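Local coordinates for fusolin (Unidentified entomopoxvirus, PDB 4OW5), which probably binds chitin as a lytic polysaccharide monooxygenase-like protein, enhances the virulence of entomopoxviruses and crystallises in vivo into viral spindles, at residues 31-37 with 113-118; 70-74 with 86-90; 203-209 with 232-236. All coordinates share one frame; numbering follows the deposited sequence.

Contact 1. Residues 31-37 with 113-118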
loop_
_atom_site.group_PDB
_atom_site.type_symbol
_atom_site.label_atom_id
_atom_site.label_comp_id
_atom_site.label_asym_id
_atom_site.label_seq_id
_atom_site.Cartn_x
_atom_site.Cartn_y
_atom_site.Cartn_z
ATOM N N ASP A 31 13.930 10.201 -11.363
ATOM C CA ASP A 31 13.063 9.106 -10.931
ATOM C C ASP A 31 13.848 7.779 -11.079
ATOM O O ASP A 31 14.434 7.549 -12.134
ATOM C CB ASP A 31 11.757 9.081 -11.716
ATOM C CG ASP A 31 10.844 7.968 -11.272
ATOM O OD1 ASP A 31 10.122 8.163 -10.279
ATOM O OD2 ASP A 31 10.935 6.863 -11.847
ATOM N N PRO A 32 13.984 6.972 -10.006
ATOM C CA PRO A 32 14.794 5.743 -10.114
ATOM C C PRO A 32 14.326 4.765 -11.196
ATOM O O PRO A 32 15.157 4.089 -11.786
ATOM C CB PRO A 32 14.666 5.096 -8.733
ATOM C CG PRO A 32 14.171 6.154 -7.832
ATOM C CD PRO A 32 13.457 7.168 -8.639
ATOM N N MET A 33 13.006 4.650 -11.435
ATOM C CA MET A 33 12.521 3.704 -12.424
ATOM C C MET A 33 12.698 4.252 -13.820
ATOM O O MET A 33 13.126 3.484 -14.664
ATOM C CB MET A 33 11.086 3.262 -12.136
ATOM C CG MET A 33 10.963 2.408 -10.893
ATOM S SD MET A 33 12.099 0.993 -10.824
ATOM C CE MET A 33 11.590 0.103 -12.232
ATOM N N CYS A 34 12.491 5.558 -14.082
ATOM C CA CYS A 34 12.840 6.114 -15.387
ATOM C C CYS A 34 14.358 5.956 -15.621
ATOM O O CYS A 34 14.780 5.595 -16.716
ATOM C CB CYS A 34 12.414 7.570 -15.519
ATOM S SG CYS A 34 10.626 7.819 -15.349
ATOM N N ARG A 35 15.164 6.190 -14.595
ATOM C CA ARG A 35 16.613 6.039 -14.734
ATOM C C ARG A 35 16.981 4.585 -15.049
ATOM O O ARG A 35 17.802 4.364 -15.929
ATOM C CB ARG A 35 17.345 6.526 -13.478
ATOM C CG ARG A 35 18.862 6.449 -13.611
ATOM C CD ARG A 35 19.610 7.228 -12.545
ATOM N NE ARG A 35 19.412 6.677 -11.207
ATOM C CZ ARG A 35 18.608 7.161 -10.255
ATOM N NH1 ARG A 35 17.888 8.255 -10.470
ATOM N NH2 ARG A 35 18.521 6.555 -9.085
ATOM N N ALA A 36 16.410 3.610 -14.319
ATOM C CA ALA A 36 16.657 2.176 -14.558
ATOM C C ALA A 36 16.232 1.755 -15.959
ATOM O O ALA A 36 16.930 0.964 -16.566
ATOM C CB ALA A 36 15.899 1.329 -13.542
ATOM N N ALA A 37 15.080 2.233 -16.440
ATOM C CA ALA A 37 14.583 1.912 -17.802
ATOM C C ALA A 37 15.595 2.392 -18.836
ATOM O O ALA A 37 15.988 1.639 -19.724
ATOM C CB ALA A 37 13.227 2.576 -18.032
ATOM N N VAL A 113 10.658 -3.127 -17.325
ATOM C CA VAL A 113 11.290 -3.640 -16.134
ATOM C C VAL A 113 10.284 -3.484 -14.971
ATOM O O VAL A 113 9.427 -2.620 -15.009
ATOM C CB VAL A 113 12.653 -2.982 -15.799
ATOM C CG1 VAL A 113 13.663 -3.143 -16.932
ATOM C CG2 VAL A 113 12.489 -1.540 -15.395
ATOM N N SER A 114 10.420 -4.299 -13.949
ATOM C CA SER A 114 9.571 -4.245 -12.778
ATOM C C SER A 114 10.289 -3.463 -11.672
ATOM O O SER A 114 11.509 -3.326 -11.687
ATOM C CB SER A 114 9.181 -5.654 -12.329
ATOM O OG SER A 114 10.301 -6.473 -12.087
ATOM N N GLY A 115 9.503 -2.889 -10.796
ATOM C CA GLY A 115 9.976 -2.058 -9.710
ATOM C C GLY A 115 8.983 -1.015 -9.260
ATOM O O GLY A 115 7.792 -1.083 -9.612
ATOM N N SER A 116 9.499 -0.006 -8.523
ATOM C CA SER A 116 8.705 1.022 -7.849
ATOM C C SER A 116 8.294 2.166 -8.782
ATOM O O SER A 116 8.584 3.333 -8.497
ATOM C CB SER A 116 9.487 1.569 -6.655
ATOM O OG SER A 116 10.786 2.007 -7.021
ATOM N N TRP A 117 7.577 1.844 -9.880
ATOM C CA TRP A 117 7.136 2.855 -10.845
ATOM C C TRP A 117 6.285 3.894 -10.141
ATOM O O TRP A 117 5.488 3.512 -9.300
ATOM C CB TRP A 117 6.359 2.228 -12.004
ATOM C CG TRP A 117 7.236 1.452 -12.938
ATOM C CD1 TRP A 117 7.450 0.103 -12.952
ATOM C CD2 TRP A 117 8.083 2.002 -13.942
ATOM N NE1 TRP A 117 8.281 -0.225 -14.000
ATOM C CE2 TRP A 117 8.761 0.927 -14.555
ATOM C CE3 TRP A 117 8.319 3.308 -14.406
ATOM C CZ2 TRP A 117 9.653 1.116 -15.598
ATOM C CZ3 TRP A 117 9.211 3.491 -15.445
ATOM C CH2 TRP A 117 9.852 2.409 -16.034
ATOM N N THR A 118 6.489 5.193 -10.432
ATOM C CA THR A 118 5.764 6.255 -9.746
ATOM C C THR A 118 4.336 6.288 -10.273
ATOM O O THR A 118 4.145 6.501 -11.474
ATOM C CB THR A 118 6.433 7.616 -9.903
ATOM O OG1 THR A 118 7.751 7.532 -9.391
ATOM C CG2 THR A 118 5.656 8.754 -9.172
HETATM O O HOH W 1 8.416 6.269 -12.409
HETATM O O HOH W 2 10.362 5.386 -9.312
#
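Met-33, in the first turn of helix 32-47, lays its side chain over one face of the Trp-117 indole, a Met-aromatic contact between a helix and an irregular loop of the lytic polysaccharide monooxygenase-like domain. CB does the close work, 3.7 Å from the centroid of the six-membered ring of Trp-117 in a CH-pi contact, while SD stays farther off, above the five-membered ring. Bends at chi2 (-51°) and chi3 (-61°) fold the chain back so that CE ends among Val-113 CG2, Ser-114 O and Gly-115 CA. Ala-37 CB reaches the same indole at its edge, 3.9 Å from Trp-117 CH2. The ring is fixed from its own loop: Trp-117 NE1 donates to Val-113 O at 2.8 Å, with the acceptor in the ring plane. Arg-10 adds a cation-pi contact, and Gly-238 of the second subunit packs on Met-33. Asp-31 is the N-cap; its OD2 accepts from Cys-34 N through the anti lone pair and weakly from Met-33 N. Both carboxylate oxygens reach the loop: water 1 joins Asp-31 OD2 to Thr-118 N, and Thr-118 OG1 donates directly to Asp-31 OD1 at 2.6 Å, arriving on the syn side, 25° out of the carboxylate plane.

Contact 2. Residues 70-74 with 86-90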
loop_
_atom_site.group_PDB
_atom_site.type_symbol
_atom_site.label_atom_id
_atom_site.label_comp_id
_atom_site.label_asym_id
_atom_site.label_seq_id
_atom_site.Cartn_x
_atom_site.Cartn_y
_atom_site.Cartn_z
ATOM N N ALA A 70 4.085 2.147 -30.410
ATOM C CA ALA A 70 3.198 1.555 -31.389
ATOM C C ALA A 70 3.674 0.255 -31.963
ATOM O O ALA A 70 4.868 -0.056 -31.962
ATOM C CB ALA A 70 3.026 2.546 -32.538
ATOM N N ALA A 71 2.698 -0.475 -32.523
ATOM C CA ALA A 71 2.873 -1.752 -33.212
ATOM C C ALA A 71 1.887 -1.828 -34.368
ATOM O O ALA A 71 0.758 -1.324 -34.273
ATOM C CB ALA A 71 2.660 -2.908 -32.258
ATOM N N LEU A 72 2.313 -2.433 -35.463
ATOM C CA LEU A 72 1.488 -2.541 -36.676
ATOM C C LEU A 72 0.818 -3.887 -36.688
ATOM O O LEU A 72 1.495 -4.904 -36.737
ATOM C CB LEU A 72 2.351 -2.353 -37.944
ATOM C CG LEU A 72 3.201 -1.086 -37.969
ATOM C CD1 LEU A 72 4.056 -1.039 -39.222
ATOM C CD2 LEU A 72 2.341 0.170 -37.826
ATOM N N ALA A 73 -0.507 -3.898 -36.656
ATOM C CA ALA A 73 -1.277 -5.123 -36.681
ATOM C C ALA A 73 -1.627 -5.560 -38.092
ATOM O O ALA A 73 -2.017 -6.712 -38.273
ATOM C CB ALA A 73 -2.546 -4.949 -35.877
ATOM N N GLY A 74 -1.526 -4.662 -39.072
ATOM C CA GLY A 74 -1.953 -4.972 -40.432
ATOM C C GLY A 74 -3.467 -4.919 -40.536
ATOM O O GLY A 74 -4.135 -4.425 -39.617
ATOM N N ASN A 86 0.831 -12.124 -31.972
ATOM C CA ASN A 86 1.744 -11.662 -33.029
ATOM C C ASN A 86 2.134 -10.190 -32.972
ATOM O O ASN A 86 3.213 -9.841 -33.439
ATOM C CB ASN A 86 1.082 -11.899 -34.403
ATOM C CG ASN A 86 0.696 -13.329 -34.681
ATOM O OD1 ASN A 86 1.419 -14.264 -34.318
ATOM N ND2 ASN A 86 -0.448 -13.543 -35.328
ATOM N N VAL A 87 1.265 -9.318 -32.501
ATOM C CA VAL A 87 1.523 -7.878 -32.597
ATOM C C VAL A 87 2.181 -7.390 -31.317
ATOM O O VAL A 87 3.254 -6.780 -31.377
ATOM C CB VAL A 87 0.219 -7.118 -32.930
ATOM C CG1 VAL A 87 0.481 -5.645 -33.191
ATOM C CG2 VAL A 87 -0.475 -7.754 -34.123
ATOM N N VAL A 88 1.546 -7.657 -30.173
ATOM C CA VAL A 88 2.097 -7.313 -28.847
ATOM C C VAL A 88 2.032 -8.582 -27.954
ATOM O O VAL A 88 1.261 -8.643 -26.989
ATOM C CB VAL A 88 1.409 -6.089 -28.197
ATOM C CG1 VAL A 88 2.169 -5.632 -26.942
ATOM C CG2 VAL A 88 1.272 -4.965 -29.204
ATOM N N PRO A 89 2.859 -9.601 -28.293
ATOM C CA PRO A 89 2.862 -10.838 -27.508
ATOM C C PRO A 89 3.510 -10.658 -26.140
ATOM O O PRO A 89 3.130 -11.340 -25.199
ATOM C CB PRO A 89 3.634 -11.807 -28.394
ATOM C CG PRO A 89 4.545 -10.957 -29.193
ATOM C CD PRO A 89 3.749 -9.708 -29.460
ATOM N N ASN A 90 4.488 -9.752 -26.023
ATOM C CA ASN A 90 5.158 -9.513 -24.758
ATOM C C ASN A 90 5.781 -8.111 -24.820
ATOM O O ASN A 90 5.580 -7.424 -25.827
ATOM C CB ASN A 90 6.161 -10.631 -24.486
ATOM C CG ASN A 90 6.953 -11.015 -25.701
ATOM O OD1 ASN A 90 7.614 -10.178 -26.310
ATOM N ND2 ASN A 90 6.861 -12.260 -26.127
#
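Ala-71 meets two valines at once. Its methyl, directed at the segment 86-90, lies 3.6 Å from Val-87 CG1, and Ala-71 CB also lies 3.9 Å from Val-88 CG2. A single small side chain thus touches one branch of each of two consecutive residues, the last of helix 80-87 and the first to leave helical backbone angles. Val-88 offers the branch that lies anti to its carbonyl carbon, whereas Val-87 uses the one anti to its nitrogen (chi1 -174°), a rotation that leaves its second methyl for Ala-73, just beyond the strand. Tyr-226 of strand 223-234 also touches both Ala-71 and Val-88.

At Leu-72 the side chain points away from the helix end, and the backbone takes over: the carbonyl O of Leu-72 is 3.8 Å from Val-87 CG1. The isobutyl group packs instead on Phe-105 and Glu-223, about 8 Å from the side chain of His-1, a residue of the copper- or zinc-binding site, which holds no metal in this chain. The arrangement is a strand-loop-helix unit, in which a short strand paired antiparallel with strand 223-234 has the end of the helix that follows it folded back against its side.

Ala-73, already past the strand, brings its backbone and methyl together to the other branch of Val-87, with CA 3.8 Å and CB 3.9 Å from Val-87 CG2. That branch is the nearer one to the Ala-73 methyl, and Val-87 CG1 stands just behind it, 4.1 Å from Ala-73 CB. Around the apolar patch, His-82 NE2 of helix 80-87 hydrogen-bonds to Ala-73 O, and Trp-167 NE1 to Val-88 O.

Contact 3. Residues 203-209 with 232-236. With EDO (1,2-ethanediol), chain G.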
loop_
_atom_site.group_PDB
_atom_site.type_symbol
_atom_site.label_atom_id
_atom_site.label_comp_id
_atom_site.label_asym_id
_atom_site.label_seq_id
_atom_site.Cartn_x
_atom_site.Cartn_y
_atom_site.Cartn_z
ATOM N N PRO A 203 -12.283 -0.154 -11.189
ATOM C CA PRO A 203 -12.451 -0.989 -9.988
ATOM C C PRO A 203 -11.433 -0.582 -8.933
ATOM O O PRO A 203 -10.262 -0.368 -9.246
ATOM C CB PRO A 203 -12.206 -2.430 -10.498
ATOM C CG PRO A 203 -12.408 -2.342 -11.983
ATOM C CD PRO A 203 -11.977 -0.973 -12.380
ATOM N N VAL A 204 -11.884 -0.429 -7.707
ATOM C CA VAL A 204 -10.988 -0.058 -6.681
ATOM C C VAL A 204 -10.035 -1.283 -6.466
ATOM O O VAL A 204 -10.335 -2.440 -6.816
ATOM C CB VAL A 204 -11.718 0.471 -5.413
ATOM C CG1 VAL A 204 -10.742 0.817 -4.310
ATOM C CG2 VAL A 204 -12.489 1.730 -5.764
ATOM N N ARG A 205 -8.812 -0.934 -6.213
ATOM C CA ARG A 205 -7.716 -1.863 -5.958
ATOM C C ARG A 205 -7.143 -1.435 -4.641
ATOM O O ARG A 205 -7.115 -0.232 -4.348
ATOM C CB ARG A 205 -6.675 -1.769 -7.087
ATOM C CG ARG A 205 -7.118 -2.387 -8.409
ATOM C CD ARG A 205 -6.853 -3.855 -8.449
ATOM N NE ARG A 205 -7.251 -4.473 -9.719
ATOM C CZ ARG A 205 -8.486 -4.841 -10.032
ATOM N NH1 ARG A 205 -9.485 -4.646 -9.180
ATOM N NH2 ARG A 205 -8.737 -5.411 -11.199
ATOM N N GLN A 206 -6.651 -2.388 -3.861
ATOM C CA GLN A 206 -5.984 -2.102 -2.597
ATOM C C GLN A 206 -4.473 -2.024 -2.784
ATOM O O GLN A 206 -3.773 -1.831 -1.823
ATOM C CB GLN A 206 -6.356 -3.205 -1.578
ATOM C CG GLN A 206 -7.877 -3.421 -1.451
ATOM C CD GLN A 206 -8.647 -2.140 -1.186
ATOM O OE1 GLN A 206 -8.246 -1.314 -0.363
ATOM N NE2 GLN A 206 -9.803 -1.964 -1.820
ATOM N N THR A 207 -3.970 -2.173 -4.003
ATOM C CA THR A 207 -2.548 -2.140 -4.330
ATOM C C THR A 207 -2.313 -1.278 -5.560
ATOM O O THR A 207 -3.246 -1.001 -6.326
ATOM C CB THR A 207 -2.081 -3.573 -4.621
ATOM O OG1 THR A 207 -2.923 -4.099 -5.647
ATOM C CG2 THR A 207 -2.138 -4.473 -3.407
ATOM N N GLN A 208 -1.057 -0.944 -5.793
ATOM C CA GLN A 208 -0.676 -0.201 -6.974
ATOM C C GLN A 208 -0.958 -1.080 -8.196
ATOM O O GLN A 208 -0.714 -2.283 -8.161
ATOM C CB GLN A 208 0.782 0.227 -6.893
ATOM C CG GLN A 208 1.206 0.974 -8.108
ATOM C CD GLN A 208 2.511 1.682 -7.976
ATOM O OE1 GLN A 208 2.985 2.003 -6.878
ATOM N NE2 GLN A 208 3.140 1.905 -9.092
ATOM N N PHE A 209 -1.586 -0.503 -9.210
ATOM C CA PHE A 209 -2.004 -1.236 -10.393
ATOM C C PHE A 209 -1.622 -0.503 -11.661
ATOM O O PHE A 209 -1.098 0.612 -11.628
ATOM C CB PHE A 209 -3.526 -1.484 -10.335
ATOM C CG PHE A 209 -4.392 -0.258 -10.323
ATOM C CD1 PHE A 209 -4.645 0.420 -9.141
ATOM C CD2 PHE A 209 -4.971 0.212 -11.490
ATOM C CE1 PHE A 209 -5.513 1.503 -9.119
ATOM C CE2 PHE A 209 -5.775 1.342 -11.484
ATOM C CZ PHE A 209 -6.081 1.958 -10.295
ATOM N N ILE A 232 -2.508 4.301 -8.172
ATOM C CA ILE A 232 -2.778 3.817 -6.836
ATOM C C ILE A 232 -3.892 4.641 -6.214
ATOM O O ILE A 232 -3.952 5.852 -6.394
ATOM C CB ILE A 232 -1.517 3.796 -5.924
ATOM C CG1 ILE A 232 -1.735 2.823 -4.756
ATOM C CG2 ILE A 232 -1.095 5.191 -5.440
ATOM C CD1 ILE A 232 -0.484 2.644 -3.835
ATOM N N PHE A 233 -4.764 3.989 -5.473
ATOM C CA PHE A 233 -5.778 4.685 -4.712
ATOM C C PHE A 233 -5.179 4.984 -3.331
ATOM O O PHE A 233 -4.493 4.131 -2.779
ATOM C CB PHE A 233 -7.067 3.836 -4.619
ATOM C CG PHE A 233 -7.802 3.834 -5.932
ATOM C CD1 PHE A 233 -8.391 4.987 -6.410
ATOM C CD2 PHE A 233 -7.908 2.675 -6.689
ATOM C CE1 PHE A 233 -9.026 5.007 -7.639
ATOM C CE2 PHE A 233 -8.589 2.684 -7.902
ATOM C CZ PHE A 233 -9.170 3.852 -8.355
ATOM N N ALA A 234 -5.377 6.182 -2.804
ATOM C CA ALA A 234 -4.920 6.536 -1.463
ATOM C C ALA A 234 -6.132 6.496 -0.523
ATOM O O ALA A 234 -7.149 7.138 -0.787
ATOM C CB ALA A 234 -4.246 7.888 -1.446
ATOM N N HIS A 235 -6.060 5.683 0.522
ATOM C CA HIS A 235 -7.201 5.531 1.435
ATOM C C HIS A 235 -7.377 6.693 2.353
ATOM O O HIS A 235 -6.405 7.280 2.813
ATOM C CB HIS A 235 -7.042 4.282 2.286
ATOM C CG HIS A 235 -7.087 3.015 1.507
ATOM N ND1 HIS A 235 -5.934 2.290 1.248
ATOM C CD2 HIS A 235 -8.149 2.354 0.994
ATOM C CE1 HIS A 235 -6.327 1.239 0.540
ATOM N NE2 HIS A 235 -7.656 1.238 0.373
ATOM N N ARG A 236 -8.606 6.985 2.696
ATOM C CA ARG A 236 -8.908 7.996 3.690
ATOM C C ARG A 236 -8.545 7.400 5.079
ATOM O O ARG A 236 -8.768 6.208 5.347
ATOM C CB ARG A 236 -10.382 8.430 3.626
ATOM C CG ARG A 236 -10.665 9.668 4.470
ATOM C CD ARG A 236 -12.030 10.286 4.183
ATOM N NE ARG A 236 -12.990 10.155 5.285
ATOM C CZ ARG A 236 -14.239 10.615 5.258
ATOM N NH1 ARG A 236 -14.703 11.244 4.180
ATOM N NH2 ARG A 236 -15.036 10.450 6.308
HETATM C C1 EDO G . -11.734 -7.086 -10.514
HETATM O O1 EDO G . -11.575 -6.018 -11.436
HETATM C C2 EDO G . -12.554 -6.597 -9.300
HETATM O O2 EDO G . -12.000 -7.146 -8.111
HETATM O O HOH W 3 -4.857 1.040 -5.213
#
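Phe-209 and Phe-233 lie with their ring planes 29° apart, but they are slid so far past one another that they barely overlap, with centroids 5.4 Å apart. The closest atoms are Phe-209 CE1 and Phe-233 CE2, 3.5 Å apart, and each comes at the other ring obliquely. Phe-209 owes its place to a chi1 of 62°, which sets CG between the backbone N and the carbonyl carbon. In the plane of its ring, at the edge, lie Thr-207 O and water 3. Toward Phe-233, also obliquely, come Pro-203 O, Val-204 CA and Arg-205 N, so the loop backbone lies against the CD2-CE2 side of this ring.

His-235 receives its partner at an edge as well. Its NE2 donates to Gln-206 OE1 at 2.7 Å, bent to 140° at the proton, and the amide and imidazole planes are nearly coplanar. The glutamine starts out away from the segment 232-236, and the bend at chi2 turns its amide back to the histidine. Tyr-161 of the second subunit stacks on the His-235 ring. The Arg-205 guanidinium leads off the other way, its NH2 donating to O1 of an ethanediol at 2.9 Å and also to Thr-154 O.

Water 3 joins the backbones, giving protons to Arg-205 O and Thr-207 O and accepting from Phe-233 N at 3.0 Å. Farther along, Ile-232 CG1 packs 3.9 Å from Gln-208 CA.

The whole is a loop-to-strand contact of the fibronectin type III-like core: the connection from strand 194-203 to strand 209-217 covers the end of strand 223-234, while strand 120-123 runs parallel to that strand as another neighbour and Ile-153 of strand 147-154 packs on Pro-203, Arg-205 and Phe-209.

In the fold
From the N terminus, contact 1 opens first and closes a long loop of mostly helix and irregular chain, joining the start of helix 32-47 to the loop before strand 120-123. Contact 2 opens and closes within that span, a short excursion through helix 80-87 whose nearest atoms lie about 10 Å from those of contact 1. Contact 3 comes afterwards in series and closes a loop made largely of strands 209-217 and 223-234. Contacts 1 and 3 meet where Gln-208 NE2 probably hydrogen-bonds to Trp-117 O, and both touch the second subunit. Contacts 2 and 3 stay apart, but share a sheet, in which strands 70-72 and 223-234 are neighbours.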